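Local coordinates for uncharacterized protein (Bdellovibrio bacteriovorus, PDB 3TM8), which binds two iron(III) ions and probably belongs to the HD-GYP class of cyclic di-GMP phosphodiesterases, as an unconventional member, at residues Y23-V28 with L72-I77; L51-G56 with K65-K70; T193-L198 with D247-N252. All coordinates share one frame; numbering follows the deposited sequence.

Contact 1: residues Y23-V28 with L72-I77; sequences YVSIRV and LRKMYI
Ile77 O is gripped twice by the facing strand. Val24 N donates to it at 2.8 Å, and Tyr23 CA approaches Ile77 O at 3.1 Å in a CA-H...O contact. The two segments form an antiparallel pair of strands, 23-27 and 74-78. Val24 with Ile77 and Ile26 with Met75 are hydrogen-bonded pairs; Ser25 with Tyr76 and Arg27 with Lys74 are non-hydrogen-bonded pairs. The bond from Ile26 N to Met75 O is also 2.8 Å and nearly straight, 171° at the hydrogen. Beyond the last bridge, Val28 N still reaches Arg73 O.

Val24, Ile26, Met75 and Ile77 share one face. Ile26 crosses Ile77 at about a right angle, with its CD1 3.9 Å from Ile77 CG2. Tyr85 of helix 82-97 packs against both isoleucines. The other face carries Ser25, Arg27, Lys74 and Tyr76. There Ser25 CB lies 3.6 Å from CE1 of the Tyr76 ring. Arg27 and Lys74 run side by side, and Glu125 makes salt bridges with both; Asn118 and Glu122 also hold the arginine. This shared carboxylate probably offsets the nearness of two positive groups.

Val24 and Ile77 point the same way, each with CG1 set between its backbone N and carbonyl carbon (chi1 61° and 64°). Val24 CG1, a methyl, and Ile77 CG1, a methylene, meet at 3.3 Å, closer than two such carbons normally pack.

Contact 2: residues L51-G56 with K65-K70; sequences LYLRRG and KRLKDK
Tyr52 OH donates a hydrogen bond of 2.7 Å to Arg66 O. The hydroxyl lies in the carbonyl plane on a lone pair, with a C=O...donor angle of 134°. Arg66 O in turn sits at the edge of the tyrosine ring, in its plane. Lys70 crosses the end of Tyr52 at about a right angle, with its CE 3.5 Å from Tyr52 OH. Beside this bond, Leu53 and Arg66 run alongside each other, head to tail. Leu53 CD2 lies over one face of the guanidinium, 3.7 Å from Arg66 NH1. The other branch, Leu53 CD1, meets Leu67 CD2 at 4.1 Å.

The next shell sets these groups in place. Lys70 bends at its last torsion (chi4 52°), and its NZ donates to two backbone carbonyls, Lys68 O at 2.8 Å and Lys65 O at 3.1 Å. Arg66 forms a salt bridge with Asp57. One water accepts from both Arg66 NH2 and Arg54 NH1. Tyr52 and Leu53 both face Ala41 in a classic beta bulge, at the end of the hairpin of strands 41-45 and 48-53. Phe59 packs on both Leu53 and Leu67.

The contact therefore ties the end of this hairpin to the loop that follows it. One phenol bond satisfies the carbonyl of Arg66 and probably helps hold the backbone there, while Asp57 and the bridging water probably ease the closeness of the Arg54 and Arg66 charges.

Contact 3: residues T193-L198 with D247-N252; sequences TQLLTL and DQTVIN
Helices 190-202 and 248-256 of the HD domain pack together here, with Leu195 and Leu198 meeting Thr249 and Val250 of the second helix and Asp247 just before it. Their short axes come within 8.7 Å and run at 37° to each other. No hydrogen bond passes between the segments.

Leu195 works with both of its branches. CD2 lies against the carboxylate, 3.7 Å from Asp247 CG. CD1 turns to the threonine and comes 3.9 Å from Thr249 OG1. Further back along the side chain, Leu195 CB touches Thr249 CG2 at 3.9 Å. Leu195 crosses both of these partners at about a right angle. One turn on, Leu198 reaches over with CD2, which is 3.7 Å from Val250 CG2. With CG1 opposite the backbone N (chi1 173°), CG2 is the branch of Val250 that meets Leu198.

Asp247 stands at the N-cap position before helix 248-256, but its side chain makes no capping bond. Its OD2 is instead held by Tyr133 OH and by a salt bridge to Lys137. Helix 130-149, which supplies both, also brings Tyr133 against Leu198 and Val250.

The iron ligands His203 and His257 follow directly after the two helices, and the Val250 side chain is about 8 Å from that of His203. The contact is part of the helical scaffold beside the metal site, as expected of the all-helical HD domain.

In the fold
Contact 1 opens first, but contact 2, which lies between its two segments, closes before it; contact 3 follows both. Contacts 1 and 2 have centres 11 Å apart and touch directly: Met75 CE packs on Leu53 CD1 at 3.8 Å. Together they join the strand pair 23-27/74-78 to the hairpin 41-45/48-53 and its following loop in the N-terminal part. Contact 3 belongs to the helical HD domain, its centre 29 Å from that of contact 1 and 34 Å from that of contact 2. Contacts 1 and 2 thus pack together away from the two iron sites, while contact 3 joins two helices that are each followed at once by an iron ligand.

Contact 1: residues Y23-V28 with L72-I77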
loop_
_atom_site.group_PDB
_atom_site.type_symbol
_atom_site.label_atom_id
_atom_site.label_comp_id
_atom_site.label_asym_id
_atom_site.label_seq_id
_atom_site.Cartn_x
_atom_site.Cartn_y
_atom_site.Cartn_z
ATOM N N TYR A 23 -27.537 -6.239 -1.097
ATOM C CA TYR A 23 -26.193 -6.059 -1.632
ATOM C C TYR A 23 -25.156 -6.237 -0.532
ATOM O O TYR A 23 -25.450 -6.066 0.653
ATOM C CB TYR A 23 -26.038 -4.657 -2.235
ATOM C CG TYR A 23 -26.928 -4.403 -3.423
ATOM C CD1 TYR A 23 -26.463 -4.606 -4.716
ATOM C CD2 TYR A 23 -28.238 -3.963 -3.256
ATOM C CE1 TYR A 23 -27.280 -4.372 -5.815
ATOM C CE2 TYR A 23 -29.058 -3.736 -4.342
ATOM C CZ TYR A 23 -28.573 -3.943 -5.615
ATOM O OH TYR A 23 -29.384 -3.722 -6.697
ATOM N N VAL A 24 -23.941 -6.583 -0.940
ATOM C CA VAL A 24 -22.805 -6.596 -0.028
ATOM C C VAL A 24 -21.661 -5.830 -0.671
ATOM O O VAL A 24 -21.529 -5.802 -1.897
ATOM C CB VAL A 24 -22.378 -8.037 0.344
ATOM C CG1 VAL A 24 -21.958 -8.799 -0.886
ATOM C CG2 VAL A 24 -21.268 -8.028 1.385
ATOM N N SER A 25 -20.844 -5.190 0.159
ATOM C CA SER A 25 -19.744 -4.400 -0.366
ATOM C C SER A 25 -18.524 -5.262 -0.680
ATOM O O SER A 25 -18.266 -6.284 -0.036
ATOM C CB SER A 25 -19.373 -3.268 0.595
ATOM O OG SER A 25 -18.747 -3.773 1.753
ATOM N N ILE A 26 -17.801 -4.837 -1.704
ATOM C CA ILE A 26 -16.511 -5.409 -2.058
ATOM C C ILE A 26 -15.532 -4.254 -2.261
ATOM O O ILE A 26 -15.938 -3.139 -2.581
ATOM C CB ILE A 26 -16.587 -6.299 -3.330
ATOM C CG1 ILE A 26 -17.025 -5.488 -4.554
ATOM C CG2 ILE A 26 -17.489 -7.510 -3.095
ATOM C CD1 ILE A 26 -16.728 -6.196 -5.872
ATOM N N ARG A 27 -14.245 -4.513 -2.072
ATOM C CA ARG A 27 -13.241 -3.488 -2.316
ATOM C C ARG A 27 -12.789 -3.562 -3.763
ATOM O O ARG A 27 -12.510 -4.632 -4.293
ATOM C CB ARG A 27 -12.068 -3.625 -1.347
ATOM C CG ARG A 27 -12.518 -3.534 0.096
ATOM C CD ARG A 27 -11.372 -3.288 1.076
ATOM N NE ARG A 27 -11.895 -3.348 2.429
ATOM C CZ ARG A 27 -12.066 -4.476 3.107
ATOM N NH1 ARG A 27 -11.681 -5.634 2.577
ATOM N NH2 ARG A 27 -12.601 -4.445 4.323
ATOM N N VAL A 28 -12.723 -2.409 -4.410
ATOM C CA VAL A 28 -12.478 -2.383 -5.842
ATOM C C VAL A 28 -11.106 -2.934 -6.227
ATOM O O VAL A 28 -10.927 -3.429 -7.335
ATOM C CB VAL A 28 -12.715 -0.966 -6.408
ATOM C CG1 VAL A 28 -12.279 -0.873 -7.866
ATOM C CG2 VAL A 28 -14.191 -0.599 -6.255
ATOM N N LEU A 72 -12.756 5.116 -6.888
ATOM C CA LEU A 72 -13.516 3.949 -6.473
ATOM C C LEU A 72 -12.823 3.272 -5.298
ATOM O O LEU A 72 -11.619 2.998 -5.331
ATOM C CB LEU A 72 -13.673 2.973 -7.633
ATOM C CG LEU A 72 -14.609 3.464 -8.737
ATOM C CD1 LEU A 72 -14.430 2.606 -9.982
ATOM C CD2 LEU A 72 -16.059 3.456 -8.259
ATOM N N ARG A 73 -13.580 3.037 -4.242
ATOM C CA ARG A 73 -13.067 2.342 -3.075
ATOM C C ARG A 73 -13.898 1.081 -2.847
ATOM O O ARG A 73 -13.373 -0.026 -2.902
ATOM C CB ARG A 73 -13.130 3.239 -1.841
ATOM C CG ARG A 73 -12.400 4.558 -1.993
ATOM C CD ARG A 73 -12.546 5.402 -0.738
ATOM N NE ARG A 73 -12.083 6.768 -0.948
ATOM C CZ ARG A 73 -12.457 7.806 -0.205
ATOM N NH1 ARG A 73 -13.308 7.638 0.803
ATOM N NH2 ARG A 73 -11.985 9.014 -0.477
ATOM N N LYS A 74 -15.193 1.251 -2.587
ATOM C CA LYS A 74 -16.107 0.126 -2.449
ATOM C C LYS A 74 -17.082 0.115 -3.607
ATOM O O LYS A 74 -17.562 1.165 -4.055
ATOM C CB LYS A 74 -16.920 0.214 -1.153
ATOM C CG LYS A 74 -16.121 0.210 0.134
ATOM C CD LYS A 74 -15.669 -1.177 0.517
ATOM C CE LYS A 74 -15.054 -1.162 1.908
ATOM N NZ LYS A 74 -14.050 -0.067 2.023
ATOM N N MET A 75 -17.380 -1.089 -4.082
ATOM C CA MET A 75 -18.494 -1.314 -4.979
ATOM C C MET A 75 -19.363 -2.363 -4.316
ATOM O O MET A 75 -19.066 -2.802 -3.204
ATOM C CB MET A 75 -18.019 -1.756 -6.359
ATOM C CG MET A 75 -17.481 -0.598 -7.197
ATOM S SD MET A 75 -16.880 -1.101 -8.817
ATOM C CE MET A 75 -18.414 -1.559 -9.613
ATOM N N TYR A 76 -20.443 -2.751 -4.987
ATOM C CA TYR A 76 -21.452 -3.586 -4.365
ATOM C C TYR A 76 -21.831 -4.716 -5.299
ATOM O O TYR A 76 -21.823 -4.556 -6.525
ATOM C CB TYR A 76 -22.676 -2.728 -3.980
ATOM C CG TYR A 76 -22.224 -1.648 -3.035
ATOM C CD1 TYR A 76 -22.164 -1.883 -1.668
ATOM C CD2 TYR A 76 -21.748 -0.435 -3.513
ATOM C CE1 TYR A 76 -21.693 -0.915 -0.796
ATOM C CE2 TYR A 76 -21.268 0.543 -2.644
ATOM C CZ TYR A 76 -21.240 0.293 -1.287
ATOM O OH TYR A 76 -20.753 1.249 -0.417
ATOM N N ILE A 77 -22.143 -5.868 -4.717
ATOM C CA ILE A 77 -22.619 -7.007 -5.489
ATOM C C ILE A 77 -23.900 -7.497 -4.842
ATOM O O ILE A 77 -24.159 -7.228 -3.666
ATOM C CB ILE A 77 -21.573 -8.153 -5.540
ATOM C CG1 ILE A 77 -21.322 -8.724 -4.141
ATOM C CG2 ILE A 77 -20.293 -7.667 -6.208
ATOM C CD1 ILE A 77 -20.371 -9.941 -4.087
#

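Contact 2: residues L51-G56 with K65-K70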
loop_
_atom_site.group_PDB
_atom_site.type_symbol
_atom_site.label_atom_id
_atom_site.label_comp_id
_atom_site.label_asym_id
_atom_site.label_seq_id
_atom_site.Cartn_x
_atom_site.Cartn_y
_atom_site.Cartn_z
ATOM N N LEU A 51 -25.790 -0.333 -11.775
ATOM C CA LEU A 51 -25.022 -1.369 -12.459
ATOM C C LEU A 51 -23.878 -0.753 -13.262
ATOM O O LEU A 51 -24.096 0.168 -14.050
ATOM C CB LEU A 51 -25.939 -2.163 -13.386
ATOM C CG LEU A 51 -25.319 -3.288 -14.207
ATOM C CD1 LEU A 51 -24.747 -4.349 -13.295
ATOM C CD2 LEU A 51 -26.383 -3.887 -15.131
ATOM N N TYR A 52 -22.665 -1.266 -13.060
ATOM C CA TYR A 52 -21.485 -0.733 -13.727
ATOM C C TYR A 52 -20.655 -1.840 -14.395
ATOM O O TYR A 52 -20.215 -1.685 -15.533
ATOM C CB TYR A 52 -20.631 0.076 -12.742
ATOM C CG TYR A 52 -19.435 0.740 -13.380
ATOM C CD1 TYR A 52 -19.588 1.617 -14.446
ATOM C CD2 TYR A 52 -18.151 0.509 -12.906
ATOM C CE1 TYR A 52 -18.491 2.227 -15.033
ATOM C CE2 TYR A 52 -17.058 1.112 -13.483
ATOM C CZ TYR A 52 -17.226 1.974 -14.542
ATOM O OH TYR A 52 -16.144 2.590 -15.132
ATOM N N LEU A 53 -20.437 -2.946 -13.683
ATOM C CA LEU A 53 -19.731 -4.092 -14.247
ATOM C C LEU A 53 -20.704 -5.245 -14.430
ATOM O O LEU A 53 -21.513 -5.539 -13.548
ATOM C CB LEU A 53 -18.581 -4.523 -13.332
ATOM C CG LEU A 53 -17.647 -3.398 -12.875
ATOM C CD1 LEU A 53 -16.586 -3.949 -11.928
ATOM C CD2 LEU A 53 -17.001 -2.690 -14.057
ATOM N N ARG A 54 -20.610 -5.913 -15.569
ATOM C CA ARG A 54 -21.556 -6.970 -15.891
ATOM C C ARG A 54 -20.900 -8.333 -15.915
ATOM O O ARG A 54 -19.706 -8.447 -16.150
ATOM C CB ARG A 54 -22.207 -6.676 -17.234
ATOM C CG ARG A 54 -23.164 -5.513 -17.172
ATOM C CD ARG A 54 -23.479 -4.999 -18.548
ATOM N NE ARG A 54 -24.489 -3.950 -18.492
ATOM C CZ ARG A 54 -24.247 -2.702 -18.105
ATOM N NH1 ARG A 54 -23.023 -2.342 -17.733
ATOM N NH2 ARG A 54 -25.231 -1.815 -18.086
ATOM N N ARG A 55 -21.702 -9.367 -15.679
ATOM C CA ARG A 55 -21.224 -10.735 -15.780
ATOM C C ARG A 55 -20.462 -10.902 -17.090
ATOM O O ARG A 55 -20.947 -10.519 -18.156
ATOM C CB ARG A 55 -22.392 -11.729 -15.684
ATOM C CG ARG A 55 -23.199 -11.577 -14.396
ATOM C CD ARG A 55 -24.356 -12.580 -14.240
ATOM N NE ARG A 55 -25.158 -12.159 -13.097
ATOM C CZ ARG A 55 -26.191 -11.331 -13.186
ATOM N NH1 ARG A 55 -26.592 -10.904 -14.375
ATOM N NH2 ARG A 55 -26.837 -10.954 -12.090
ATOM N N GLY A 56 -19.257 -11.452 -17.004
ATOM C CA GLY A 56 -18.435 -11.684 -18.178
ATOM C C GLY A 56 -17.302 -10.681 -18.342
ATOM O O GLY A 56 -16.400 -10.885 -19.151
ATOM N N LYS A 65 -8.594 0.398 -16.856
ATOM C CA LYS A 65 -8.938 1.820 -16.860
ATOM C C LYS A 65 -10.379 2.073 -16.414
ATOM O O LYS A 65 -10.699 3.139 -15.889
ATOM C CB LYS A 65 -8.684 2.428 -18.239
ATOM C CG LYS A 65 -7.220 2.439 -18.637
ATOM C CD LYS A 65 -7.049 2.923 -20.065
ATOM C CE LYS A 65 -5.615 2.749 -20.540
ATOM N NZ LYS A 65 -5.480 3.035 -21.992
ATOM N N ARG A 66 -11.243 1.086 -16.618
ATOM C CA ARG A 66 -12.627 1.186 -16.166
ATOM C C ARG A 66 -12.728 1.378 -14.650
ATOM O O ARG A 66 -13.765 1.806 -14.143
ATOM C CB ARG A 66 -13.414 -0.064 -16.568
ATOM C CG ARG A 66 -13.407 -0.382 -18.056
ATOM C CD ARG A 66 -14.327 -1.556 -18.354
ATOM N NE ARG A 66 -15.725 -1.208 -18.111
ATOM C CZ ARG A 66 -16.681 -2.077 -17.803
ATOM N NH1 ARG A 66 -16.406 -3.371 -17.689
ATOM N NH2 ARG A 66 -17.920 -1.648 -17.604
ATOM N N LEU A 67 -11.659 1.044 -13.932
ATOM C CA LEU A 67 -11.660 1.119 -12.477
ATOM C C LEU A 67 -10.675 2.159 -11.946
ATOM O O LEU A 67 -10.510 2.284 -10.736
ATOM C CB LEU A 67 -11.338 -0.253 -11.874
ATOM C CG LEU A 67 -12.341 -1.336 -12.271
ATOM C CD1 LEU A 67 -11.933 -2.700 -11.710
ATOM C CD2 LEU A 67 -13.751 -0.951 -11.823
ATOM N N LYS A 68 -10.032 2.888 -12.854
ATOM C CA LYS A 68 -9.009 3.869 -12.489
ATOM C C LYS A 68 -9.503 5.309 -12.614
ATOM O O LYS A 68 -10.386 5.605 -13.415
ATOM C CB LYS A 68 -7.767 3.676 -13.366
ATOM C CG LYS A 68 -6.990 2.400 -13.059
ATOM C CD LYS A 68 -5.912 2.107 -14.094
ATOM C CE LYS A 68 -4.826 3.171 -14.110
ATOM N NZ LYS A 68 -5.160 4.323 -14.993
ATOM N N ASP A 69 -8.914 6.202 -11.824
ATOM C CA ASP A 69 -9.183 7.641 -11.919
ATOM C C ASP A 69 -10.617 8.017 -11.556
ATOM O O ASP A 69 -11.095 9.087 -11.940
ATOM C CB ASP A 69 -8.876 8.167 -13.328
ATOM C CG ASP A 69 -7.451 7.936 -13.735
ATOM O OD1 ASP A 69 -6.563 8.618 -13.181
ATOM O OD2 ASP A 69 -7.218 7.077 -14.610
ATOM N N LYS A 70 -11.287 7.152 -10.803
ATOM C CA LYS A 70 -12.700 7.341 -10.497
ATOM C C LYS A 70 -12.955 7.362 -8.991
ATOM O O LYS A 70 -14.099 7.353 -8.554
ATOM C CB LYS A 70 -13.508 6.234 -11.175
ATOM C CG LYS A 70 -13.477 6.330 -12.714
ATOM C CD LYS A 70 -13.659 4.966 -13.356
ATOM C CE LYS A 70 -13.582 5.008 -14.873
ATOM N NZ LYS A 70 -12.376 5.681 -15.432
HETATM O O HOH W 1 -20.125 -3.731 -18.308
#

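Contact 3: residues T193-L198 with D247-N252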
loop_
_atom_site.group_PDB
_atom_site.type_symbol
_atom_site.label_atom_id
_atom_site.label_comp_id
_atom_site.label_asym_id
_atom_site.label_seq_id
_atom_site.Cartn_x
_atom_site.Cartn_y
_atom_site.Cartn_z
ATOM N N THR A 193 11.866 -9.206 7.229
ATOM C CA THR A 193 11.334 -8.703 5.967
ATOM C C THR A 193 9.810 -8.786 5.945
ATOM O O THR A 193 9.147 -7.918 5.385
ATOM C CB THR A 193 11.944 -9.407 4.736
ATOM O OG1 THR A 193 11.615 -10.802 4.766
ATOM C CG2 THR A 193 13.461 -9.224 4.712
ATOM N N GLN A 194 9.248 -9.816 6.573
ATOM C CA GLN A 194 7.796 -9.926 6.676
ATOM C C GLN A 194 7.224 -8.757 7.484
ATOM O O GLN A 194 6.247 -8.134 7.081
ATOM C CB GLN A 194 7.396 -11.245 7.325
ATOM C CG GLN A 194 5.902 -11.391 7.534
ATOM C CD GLN A 194 5.572 -12.733 8.137
ATOM O OE1 GLN A 194 6.349 -13.268 8.934
ATOM N NE2 GLN A 194 4.451 -13.306 7.737
ATOM N N LEU A 195 7.825 -8.466 8.631
ATOM C CA LEU A 195 7.319 -7.407 9.500
ATOM C C LEU A 195 7.548 -6.011 8.917
ATOM O O LEU A 195 6.712 -5.126 9.092
ATOM C CB LEU A 195 7.912 -7.522 10.906
ATOM C CG LEU A 195 7.484 -8.789 11.658
ATOM C CD1 LEU A 195 8.086 -8.812 13.051
ATOM C CD2 LEU A 195 5.955 -8.904 11.714
ATOM N N LEU A 196 8.661 -5.829 8.213
ATOM C CA LEU A 196 8.942 -4.602 7.477
ATOM C C LEU A 196 7.849 -4.355 6.443
ATOM O O LEU A 196 7.323 -3.247 6.323
ATOM C CB LEU A 196 10.307 -4.707 6.790
ATOM C CG LEU A 196 10.660 -3.633 5.759
ATOM C CD1 LEU A 196 10.793 -2.274 6.422
ATOM C CD2 LEU A 196 11.934 -4.002 5.003
ATOM N N THR A 197 7.516 -5.404 5.698
ATOM C CA THR A 197 6.513 -5.315 4.648
ATOM C C THR A 197 5.142 -4.999 5.243
ATOM O O THR A 197 4.416 -4.118 4.756
ATOM C CB THR A 197 6.475 -6.619 3.838
ATOM O OG1 THR A 197 7.760 -6.819 3.238
ATOM C CG2 THR A 197 5.403 -6.571 2.753
ATOM N N LEU A 198 4.789 -5.715 6.306
ATOM C CA LEU A 198 3.514 -5.487 6.977
ATOM C C LEU A 198 3.407 -4.067 7.543
ATOM O O LEU A 198 2.382 -3.388 7.377
ATOM C CB LEU A 198 3.311 -6.529 8.078
ATOM C CG LEU A 198 2.014 -6.456 8.875
ATOM C CD1 LEU A 198 0.788 -6.552 7.958
ATOM C CD2 LEU A 198 2.005 -7.558 9.939
ATOM N N ASP A 247 2.235 -6.772 16.044
ATOM C CA ASP A 247 3.668 -6.930 16.279
ATOM C C ASP A 247 4.317 -5.596 16.647
ATOM O O ASP A 247 3.986 -4.561 16.074
ATOM C CB ASP A 247 4.353 -7.504 15.044
ATOM C CG ASP A 247 3.913 -8.917 14.742
ATOM O OD1 ASP A 247 4.485 -9.856 15.333
ATOM O OD2 ASP A 247 2.993 -9.084 13.917
ATOM N N GLN A 248 5.254 -5.624 17.587
ATOM C CA GLN A 248 5.913 -4.391 18.009
ATOM C C GLN A 248 6.571 -3.655 16.839
ATOM O O GLN A 248 6.507 -2.429 16.763
ATOM C CB GLN A 248 6.944 -4.659 19.105
ATOM C CG GLN A 248 7.510 -3.381 19.705
ATOM C CD GLN A 248 6.442 -2.543 20.394
ATOM O OE1 GLN A 248 5.668 -3.053 21.206
ATOM N NE2 GLN A 248 6.391 -1.255 20.067
ATOM N N THR A 249 7.197 -4.396 15.930
ATOM C CA THR A 249 7.842 -3.780 14.776
ATOM C C THR A 249 6.834 -2.985 13.943
ATOM O O THR A 249 7.136 -1.900 13.446
ATOM C CB THR A 249 8.494 -4.831 13.872
ATOM O OG1 THR A 249 9.544 -5.494 14.587
ATOM C CG2 THR A 249 9.058 -4.181 12.615
ATOM N N VAL A 250 5.634 -3.539 13.783
ATOM C CA VAL A 250 4.580 -2.883 13.017
ATOM C C VAL A 250 4.113 -1.603 13.725
ATOM O O VAL A 250 3.959 -0.552 13.096
ATOM C CB VAL A 250 3.414 -3.865 12.780
ATOM C CG1 VAL A 250 2.239 -3.159 12.132
ATOM C CG2 VAL A 250 3.893 -5.043 11.925
ATOM N N ILE A 251 3.900 -1.692 15.034
ATOM C CA ILE A 251 3.580 -0.516 15.837
ATOM C C ILE A 251 4.675 0.540 15.700
ATOM O O ILE A 251 4.390 1.721 15.536
ATOM C CB ILE A 251 3.390 -0.877 17.330
ATOM C CG1 ILE A 251 2.191 -1.821 17.500
ATOM C CG2 ILE A 251 3.234 0.388 18.184
ATOM C CD1 ILE A 251 2.208 -2.595 18.818
ATOM N N ASN A 252 5.933 0.113 15.771
ATOM C CA ASN A 252 7.040 1.053 15.617
ATOM C C ASN A 252 7.031 1.749 14.269
ATOM O O ASN A 252 7.265 2.946 14.186
ATOM C CB ASN A 252 8.383 0.353 15.799
ATOM C CG ASN A 252 8.611 -0.103 17.221
ATOM O OD1 ASN A 252 7.908 0.320 18.143
ATOM N ND2 ASN A 252 9.604 -0.969 17.412
#